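Local coordinates for protein beta-lactamase (PDB 5E2G) that probably hydrolyses beta-lactams to substituted beta-amino acids, opening the lactam ring as class C beta-lactamases do, at residues P307-N312 / F326-R331; I334-N339 / K349-I354. One frame throughout, in Å; residues are numbered along the deposited sequence.

Contact 1 of 2, residues P307-N312 / F326-R331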
ATOM      1  N   PRO A 307      -4.590   0.402 -18.570  1.00 19.86           N
ATOM      2  CA  PRO A 307      -3.586  -0.662 -18.493  1.00 19.77           C
ATOM      3  C   PRO A 307      -2.192  -0.192 -18.853  1.00 18.47           C
ATOM      4  O   PRO A 307      -1.212  -0.768 -18.363  1.00 20.14           O
ATOM      5  CB  PRO A 307      -4.110  -1.701 -19.488  1.00 20.97           C
ATOM      6  CG  PRO A 307      -4.870  -0.902 -20.470  1.00 21.81           C
ATOM      7  CD  PRO A 307      -5.538   0.178 -19.670  1.00 23.07           C
ATOM      8  N   ALA A 308      -2.070   0.845 -19.686  1.00 19.46           N
ATOM      9  CA  ALA A 308      -0.765   1.323 -20.129  1.00 17.78           C
ATOM     10  C   ALA A 308      -0.134   2.262 -19.103  1.00 16.12           C
ATOM     11  O   ALA A 308       0.254   3.389 -19.435  1.00 16.03           O
ATOM     12  CB  ALA A 308      -0.897   2.015 -21.488  1.00 19.07           C
ATOM     13  N   THR A 309      -0.016   1.809 -17.855  1.00 15.72           N
ATOM     14  CA  THR A 309       0.539   2.632 -16.790  1.00 16.47           C
ATOM     15  C   THR A 309       1.500   1.811 -15.945  1.00 15.56           C
ATOM     16  O   THR A 309       1.462   0.581 -15.947  1.00 19.76           O
ATOM     17  CB  THR A 309      -0.562   3.229 -15.898  1.00 14.53           C
ATOM     18  OG1 THR A 309      -1.516   2.221 -15.560  1.00 17.85           O
ATOM     19  CG2 THR A 309      -1.281   4.295 -16.621  1.00 13.39           C
ATOM     20  N   TRP A 310       2.389   2.512 -15.253  1.00 13.61           N
ATOM     21  CA  TRP A 310       3.212   1.948 -14.189  1.00 17.85           C
ATOM     22  C   TRP A 310       2.555   2.345 -12.874  1.00 15.69           C
ATOM     23  O   TRP A 310       2.527   3.526 -12.524  1.00 17.23           O
ATOM     24  CB  TRP A 310       4.647   2.464 -14.270  1.00 18.06           C
ATOM     25  CG  TRP A 310       5.548   2.040 -13.106  1.00 17.77           C
ATOM     26  CD1 TRP A 310       5.460   2.444 -11.803  1.00 15.71           C
ATOM     27  CD2 TRP A 310       6.695   1.169 -13.173  1.00 17.54           C
ATOM     28  NE1 TRP A 310       6.463   1.869 -11.056  1.00 18.10           N
ATOM     29  CE2 TRP A 310       7.230   1.081 -11.874  1.00 17.77           C
ATOM     30  CE3 TRP A 310       7.313   0.451 -14.206  1.00 16.69           C
ATOM     31  CZ2 TRP A 310       8.350   0.301 -11.579  1.00 17.16           C
ATOM     32  CZ3 TRP A 310       8.426  -0.322 -13.906  1.00 15.42           C
ATOM     33  CH2 TRP A 310       8.931  -0.386 -12.606  1.00 17.31           C
ATOM     34  N   ILE A 311       2.014   1.362 -12.162  1.00 15.00           N
ATOM     35  CA  ILE A 311       1.285   1.569 -10.918  1.00 12.39           C
ATOM     36  C   ILE A 311       2.150   1.035  -9.791  1.00 13.90           C
ATOM     37  O   ILE A 311       2.652  -0.091  -9.880  1.00 17.05           O
ATOM     38  CB  ILE A 311      -0.075   0.852 -10.951  1.00 14.52           C
ATOM     39  CG1 ILE A 311      -0.887   1.298 -12.169  1.00 12.44           C
ATOM     40  CG2 ILE A 311      -0.832   1.077  -9.652  1.00 14.77           C
ATOM     41  CD1 ILE A 311      -2.098   0.448 -12.429  1.00 15.16           C
ATOM     42  N   ASN A 312       2.344   1.832  -8.742  1.00 13.70           N
ATOM     43  CA  ASN A 312       3.231   1.404  -7.661  1.00 12.36           C
ATOM     44  C   ASN A 312       2.790   1.974  -6.315  1.00 12.21           C
ATOM     45  O   ASN A 312       1.890   2.810  -6.221  1.00 12.01           O
ATOM     46  CB  ASN A 312       4.710   1.758  -7.955  1.00 15.37           C
ATOM     47  CG  ASN A 312       4.996   3.260  -7.980  1.00 13.86           C
ATOM     48  OD1 ASN A 312       4.116   4.102  -7.782  1.00 13.76           O
ATOM     49  ND2 ASN A 312       6.252   3.594  -8.217  1.00 13.04           N
ATOM     50  N   PHE A 326       3.555  -2.647 -10.905  1.00 13.70           N
ATOM     51  CA  PHE A 326       3.070  -3.550 -11.940  1.00 15.04           C
ATOM     52  C   PHE A 326       2.558  -2.747 -13.129  1.00 14.09           C
ATOM     53  O   PHE A 326       2.310  -1.544 -13.033  1.00 16.00           O
ATOM     54  CB  PHE A 326       1.987  -4.496 -11.393  1.00 14.43           C
ATOM     55  CG  PHE A 326       0.797  -3.795 -10.814  1.00 14.34           C
ATOM     56  CD1 PHE A 326       0.836  -3.278  -9.530  1.00 15.13           C
ATOM     57  CD2 PHE A 326      -0.367  -3.661 -11.552  1.00 16.58           C
ATOM     58  CE1 PHE A 326      -0.262  -2.629  -8.998  1.00 14.08           C
ATOM     59  CE2 PHE A 326      -1.467  -3.014 -11.021  1.00 15.48           C
ATOM     60  CZ  PHE A 326      -1.415  -2.500  -9.745  1.00 14.17           C
ATOM     61  N   VAL A 327       2.446  -3.429 -14.266  1.00 14.63           N
ATOM     62  CA  VAL A 327       2.030  -2.818 -15.527  1.00 17.66           C
ATOM     63  C   VAL A 327       0.919  -3.679 -16.109  1.00 17.17           C
ATOM     64  O   VAL A 327       1.209  -4.687 -16.767  1.00 20.20           O
ATOM     65  CB  VAL A 327       3.202  -2.682 -16.520  1.00 21.24           C
ATOM     66  CG1 VAL A 327       2.738  -2.021 -17.797  1.00 15.68           C
ATOM     67  CG2 VAL A 327       4.355  -1.891 -15.921  1.00 22.50           C
ATOM     68  N   PRO A 328      -0.354  -3.339 -15.891  1.00 18.02           N
ATOM     69  CA  PRO A 328      -1.440  -4.227 -16.352  1.00 17.97           C
ATOM     70  C   PRO A 328      -1.364  -4.606 -17.827  1.00 20.85           C
ATOM     71  O   PRO A 328      -1.605  -5.769 -18.173  1.00 21.31           O
ATOM     72  CB  PRO A 328      -2.700  -3.408 -16.036  1.00 16.88           C
ATOM     73  CG  PRO A 328      -2.303  -2.551 -14.879  1.00 16.49           C
ATOM     74  CD  PRO A 328      -0.861  -2.191 -15.117  1.00 15.35           C
ATOM     75  N   ALA A 329      -1.017  -3.662 -18.705  1.00 20.94           N
ATOM     76  CA  ALA A 329      -0.992  -3.955 -20.133  1.00 22.10           C
ATOM     77  C   ALA A 329       0.053  -5.002 -20.478  1.00 25.79           C
ATOM     78  O   ALA A 329      -0.143  -5.776 -21.421  1.00 29.48           O
ATOM     79  CB  ALA A 329      -0.737  -2.679 -20.934  1.00 23.76           C
ATOM     80  N   LYS A 330       1.161  -5.047 -19.735  1.00 23.53           N
ATOM     81  CA  LYS A 330       2.247  -5.987 -20.003  1.00 26.12           C
ATOM     82  C   LYS A 330       2.170  -7.252 -19.156  1.00 28.51           C
ATOM     83  O   LYS A 330       2.962  -8.177 -19.382  1.00 27.80           O
ATOM     84  CB  LYS A 330       3.608  -5.312 -19.783  1.00 25.68           C
ATOM     85  CG  LYS A 330       3.900  -4.161 -20.743  1.00 30.60           C
ATOM     86  CD  LYS A 330       4.688  -4.600 -21.976  1.00 34.64           C
ATOM     87  CE  LYS A 330       6.189  -4.669 -21.695  1.00 37.79           C
ATOM     88  NZ  LYS A 330       6.989  -4.908 -22.934  1.00 42.57           N
ATOM     89  N   ARG A 331       1.258  -7.305 -18.185  1.00 24.39           N
ATOM     90  CA  ARG A 331       1.000  -8.515 -17.416  1.00 23.09           C
ATOM     91  C   ARG A 331       2.217  -8.926 -16.595  1.00 20.63           C
ATOM     92  O   ARG A 331       2.484 -10.113 -16.410  1.00 20.32           O
ATOM     93  CB  ARG A 331       0.547  -9.649 -18.334  1.00 27.49           C
ATOM     94  CG  ARG A 331      -0.677  -9.290 -19.157  1.00 35.42           C
ATOM     95  CD  ARG A 331      -1.075 -10.416 -20.078  1.00 44.54           C
ATOM     96  NE  ARG A 331      -1.432 -11.620 -19.331  1.00 51.98           N
ATOM     97  CZ  ARG A 331      -0.667 -12.707 -19.246  1.00 56.31           C
ATOM     98  NH1 ARG A 331       0.504 -12.749 -19.871  1.00 54.98           N
ATOM     99  NH2 ARG A 331      -1.080 -13.758 -18.541  1.00 57.08           N
TER

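Contact 2 of 2, residues I334-N339 / K349-I354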
ATOM      1  N   ILE A 334       6.124  -6.801  -9.718  1.00 18.13           N
ATOM      2  CA  ILE A 334       7.119  -7.160  -8.711  1.00 16.56           C
ATOM      3  C   ILE A 334       6.603  -6.786  -7.326  1.00 19.01           C
ATOM      4  O   ILE A 334       5.904  -5.781  -7.157  1.00 21.70           O
ATOM      5  CB  ILE A 334       8.487  -6.486  -8.972  1.00 18.40           C
ATOM      6  CG1 ILE A 334       9.549  -7.008  -8.002  1.00 19.67           C
ATOM      7  CG2 ILE A 334       8.391  -4.988  -8.830  1.00 17.61           C
ATOM      8  CD1 ILE A 334      10.978  -6.620  -8.372  1.00 20.76           C
ATOM      9  N   VAL A 335       6.958  -7.608  -6.340  1.00 17.56           N
ATOM     10  CA  VAL A 335       6.745  -7.341  -4.923  1.00 16.79           C
ATOM     11  C   VAL A 335       8.090  -7.496  -4.223  1.00 15.96           C
ATOM     12  O   VAL A 335       8.772  -8.506  -4.414  1.00 16.45           O
ATOM     13  CB  VAL A 335       5.695  -8.304  -4.329  1.00 18.92           C
ATOM     14  CG1 VAL A 335       5.676  -8.233  -2.825  1.00 23.50           C
ATOM     15  CG2 VAL A 335       4.333  -8.000  -4.908  1.00 16.82           C
HETATM   16  N   MSE A 336       8.486  -6.498  -3.443  1.00 16.57           N
HETATM   17  CA  MSE A 336       9.744  -6.588  -2.718  1.00 16.26           C
HETATM   18  C   MSE A 336       9.528  -6.376  -1.235  1.00 16.23           C
HETATM   19  O   MSE A 336       9.069  -5.319  -0.826  1.00 19.86           O
HETATM   20  CB  MSE A 336      10.746  -5.564  -3.240  1.00 28.41           C
HETATM   21  CG  MSE A 336      11.044  -5.680  -4.722  1.00 32.44           C
HETATM   22 SE   MSE A 336      12.084  -4.161  -5.420  0.79 31.18          SE
HETATM   23  CE  MSE A 336      13.458  -4.086  -4.043  1.00 28.57           C
ATOM     24  N   LEU A 337       9.864  -7.372  -0.422  1.00 17.96           N
ATOM     25  CA  LEU A 337       9.701  -7.289   1.022  1.00 19.25           C
ATOM     26  C   LEU A 337      11.049  -7.521   1.675  1.00 19.16           C
ATOM     27  O   LEU A 337      11.723  -8.502   1.366  1.00 21.72           O
ATOM     28  CB  LEU A 337       8.688  -8.312   1.541  1.00 19.39           C
ATOM     29  CG  LEU A 337       7.423  -8.536   0.720  1.00 20.04           C
ATOM     30  CD1 LEU A 337       6.557  -9.571   1.388  1.00 21.36           C
ATOM     31  CD2 LEU A 337       6.670  -7.258   0.576  1.00 19.62           C
ATOM     32  N   ALA A 338      11.432  -6.626   2.578  1.00 19.76           N
ATOM     33  CA  ALA A 338      12.716  -6.720   3.253  1.00 18.97           C
ATOM     34  C   ALA A 338      12.522  -6.403   4.724  1.00 19.56           C
ATOM     35  O   ALA A 338      11.794  -5.472   5.072  1.00 18.81           O
ATOM     36  CB  ALA A 338      13.742  -5.764   2.637  1.00 18.97           C
ATOM     37  N   ASN A 339      13.169  -7.186   5.589  1.00 19.90           N
ATOM     38  CA  ASN A 339      13.113  -6.892   7.020  1.00 24.43           C
ATOM     39  C   ASN A 339      14.264  -5.999   7.455  1.00 27.04           C
ATOM     40  O   ASN A 339      14.882  -6.204   8.500  1.00 28.69           O
ATOM     41  CB  ASN A 339      13.062  -8.183   7.838  1.00 20.98           C
ATOM     42  CG  ASN A 339      14.309  -9.014   7.705  1.00 29.02           C
ATOM     43  OD1 ASN A 339      15.085  -8.836   6.770  1.00 35.47           O
ATOM     44  ND2 ASN A 339      14.513  -9.938   8.640  1.00 22.72           N
ATOM     45  N   LYS A 349      14.862   1.466  -8.316  1.00 23.70           N
ATOM     46  CA  LYS A 349      15.837   1.156  -9.357  1.00 22.99           C
ATOM     47  C   LYS A 349      15.887  -0.336  -9.639  1.00 25.58           C
ATOM     48  O   LYS A 349      15.957  -0.751 -10.802  1.00 28.01           O
ATOM     49  CB  LYS A 349      17.223   1.651  -8.955  1.00 23.06           C
ATOM     50  CG  LYS A 349      17.377   3.150  -8.877  1.00 31.15           C
ATOM     51  CD  LYS A 349      18.787   3.495  -8.442  1.00 38.75           C
ATOM     52  CE  LYS A 349      18.808   4.743  -7.582  1.00 42.07           C
ATOM     53  NZ  LYS A 349      20.072   4.811  -6.785  1.00 43.64           N
ATOM     54  N   ALA A 350      15.851  -1.159  -8.587  1.00 23.51           N
ATOM     55  CA  ALA A 350      15.908  -2.603  -8.780  1.00 24.57           C
ATOM     56  C   ALA A 350      14.658  -3.115  -9.490  1.00 23.13           C
ATOM     57  O   ALA A 350      14.751  -3.937 -10.408  1.00 24.55           O
ATOM     58  CB  ALA A 350      16.107  -3.293  -7.431  1.00 25.87           C
ATOM     59  N   ALA A 351      13.480  -2.633  -9.093  1.00 19.65           N
ATOM     60  CA  ALA A 351      12.258  -3.026  -9.782  1.00 16.83           C
ATOM     61  C   ALA A 351      12.306  -2.632 -11.252  1.00 19.08           C
ATOM     62  O   ALA A 351      11.929  -3.414 -12.131  1.00 22.17           O
ATOM     63  CB  ALA A 351      11.052  -2.393  -9.094  1.00 15.98           C
ATOM     64  N   TYR A 352      12.771  -1.417 -11.537  1.00 17.05           N
ATOM     65  CA  TYR A 352      12.835  -0.947 -12.914  1.00 20.58           C
ATOM     66  C   TYR A 352      13.780  -1.808 -13.741  1.00 21.58           C
ATOM     67  O   TYR A 352      13.466  -2.172 -14.879  1.00 20.33           O
ATOM     68  CB  TYR A 352      13.270   0.518 -12.935  1.00 22.27           C
ATOM     69  CG  TYR A 352      13.096   1.247 -14.256  1.00 23.16           C
ATOM     70  CD1 TYR A 352      11.854   1.726 -14.650  1.00 22.71           C
ATOM     71  CD2 TYR A 352      14.183   1.492 -15.084  1.00 27.12           C
ATOM     72  CE1 TYR A 352      11.693   2.411 -15.839  1.00 24.56           C
ATOM     73  CE2 TYR A 352      14.035   2.179 -16.282  1.00 28.39           C
ATOM     74  CZ  TYR A 352      12.785   2.639 -16.653  1.00 27.14           C
ATOM     75  OH  TYR A 352      12.642   3.321 -17.844  1.00 29.06           O
ATOM     76  N   ARG A 353      14.937  -2.155 -13.182  1.00 24.07           N
ATOM     77  CA  ARG A 353      15.862  -3.030 -13.892  1.00 26.37           C
ATOM     78  C   ARG A 353      15.283  -4.429 -14.046  1.00 27.56           C
ATOM     79  O   ARG A 353      15.298  -4.997 -15.143  1.00 29.05           O
ATOM     80  CB  ARG A 353      17.198  -3.084 -13.159  1.00 29.22           C
ATOM     81  CG  ARG A 353      17.853  -1.730 -13.001  1.00 33.78           C
ATOM     82  CD  ARG A 353      19.180  -1.848 -12.282  1.00 42.01           C
ATOM     83  NE  ARG A 353      19.758  -0.547 -11.942  1.00 49.08           N
ATOM     84  CZ  ARG A 353      19.922  -0.106 -10.698  1.00 56.15           C
ATOM     85  NH1 ARG A 353      19.553  -0.865  -9.669  1.00 60.69           N
ATOM     86  NH2 ARG A 353      20.461   1.088 -10.479  1.00 56.85           N
ATOM     87  N   ILE A 354      14.762  -4.997 -12.956  1.00 25.54           N
ATOM     88  CA  ILE A 354      14.201  -6.344 -13.013  1.00 26.85           C
ATOM     89  C   ILE A 354      13.056  -6.397 -14.014  1.00 25.06           C
ATOM     90  O   ILE A 354      13.068  -7.204 -14.949  1.00 26.29           O
ATOM     91  CB  ILE A 354      13.748  -6.802 -11.620  1.00 25.53           C
ATOM     92  CG1 ILE A 354      14.955  -7.063 -10.730  1.00 23.80           C
ATOM     93  CG2 ILE A 354      12.918  -8.058 -11.730  1.00 26.63           C
ATOM     94  CD1 ILE A 354      14.595  -7.201  -9.277  1.00 21.65           C
TER

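Contact 1 of 2, residues P307-N312 / F326-R331
Pro307 O takes one sound bond from across the contact, from Ala329 N at 2.9 Å, where the hairpin of strands 309-316 and 321-327 runs out at its open end. The amide comes in 46° out of the carbonyl plane. A weak bond to the same oxygen, from Thr309 N, closes an inverse gamma turn centred on Ala308. Beside this junction Pro307 CB rests on Ala329 CB, 3.8 Å away, and also meets the ring of Pro328.

Regular antiparallel pairing starts at Ile311 and Phe326, which form a hydrogen-bonded pair. Ile311 N donates to Phe326 O at 3.0 Å in a nearly straight bond (175° at the hydrogen), and Phe326 N returns one to Ile311 O at 2.9 Å. Between the two bonded sites, Thr309 O is buried with no hydrogen-bond donor in the model; Val327 CA makes a CA-H...O contact with it at 3.5 Å.

The side chains of the bonded pair share one face of the sheet. With CG of Phe326 between its backbone N and carbonyl carbon (chi1 58°), the ring swings across toward the partner strand. Ile311 CB then sits over one ring face in a CH-pi contact, 4.1 Å from the centroid, while Ile311 CG2 comes 3.6 Å from Phe326 CZ. Trp269 meets Phe326 edge-to-face, extending this apolar patch. Ile311 CD1, at the far end of its chain, touches Pro328 CG, so the isoleucine bridges the last strand residues and the turn beyond them. On the other face the contact is lighter: Val327 CG2 approaches Trp310 CE3 obliquely, at 4.1 Å.

Contact 2 of 2, residues I334-N339 / K349-I354
The C-terminal helix 344-357 packs on the central antiparallel sheet of the serine beta-lactamase fold, and here it lies over strand 332-338, the strand that leads into it. Strand 334-338 and helix 349-354 run in largely opposed directions, 146° between their N-to-C senses, with their axes 9.7 Å apart at closest approach. The contact is apolar and fully buried: Ile334 and Met336, two residues apart on the same face of the strand, point up at Ala350, Ala351 and Ile354.

Ala351 faces the strand with a bare methyl: Ile334 CG2 touches Ala351 CB at 3.7 Å, and Ile334 CA and Ala351 CA are 6.7 Å apart. The other branch of Ile334 is extended, with CG1 anti to the backbone N (chi1 -173°), and this sends CD1 out toward the helix, where it meets Ile354 CD1 tip to tip at 3.8 Å, the two side chains crossing at about a right angle. The same Ile334 CD1 is 4.1 Å from Ala351 CA, so it sits between Ala351 and Ile354, three residues on. Ile30 of strand 25-32 touches both Ile334 and Ile354 and continues the packing onto the next strand.

Val335 and Leu337 project from the other face of the strand onto helix 226-235, so the sheet is covered by helices on both sides. Met336, a selenomethionine in this crystal, makes the looser end of the contact: its SE lies 4.2 Å from Ala351 CB, and the bend at its last torsion (chi3 47°) leaves CE 4.4 Å from Ala350 CB.

Strands 321-327 and 332-338 are consecutive in the chain and adjacent in the sheet. Contact 1 pairs strands within the sheet and contact 2 sets a helix on the neighbouring strand; their centres are 15 Å apart. They meet through Trp310, whose CH2 packs at 4.0 Å on Tyr352 CA: the indole from the hairpin slides under the helix that also covers Ile334. Contact 1 is the one nearer the probable active site: strand 309-316 continues into what looks like the KTG-type motif, and the Ile311 side chain lies near the putative SxxK residues without touching them. Separately, a thiocyanate ion, probably from the crystallisation liquor, lies about 4 Å from the Thr309 side chain, at the start of that strand. Contact 2 is core packing.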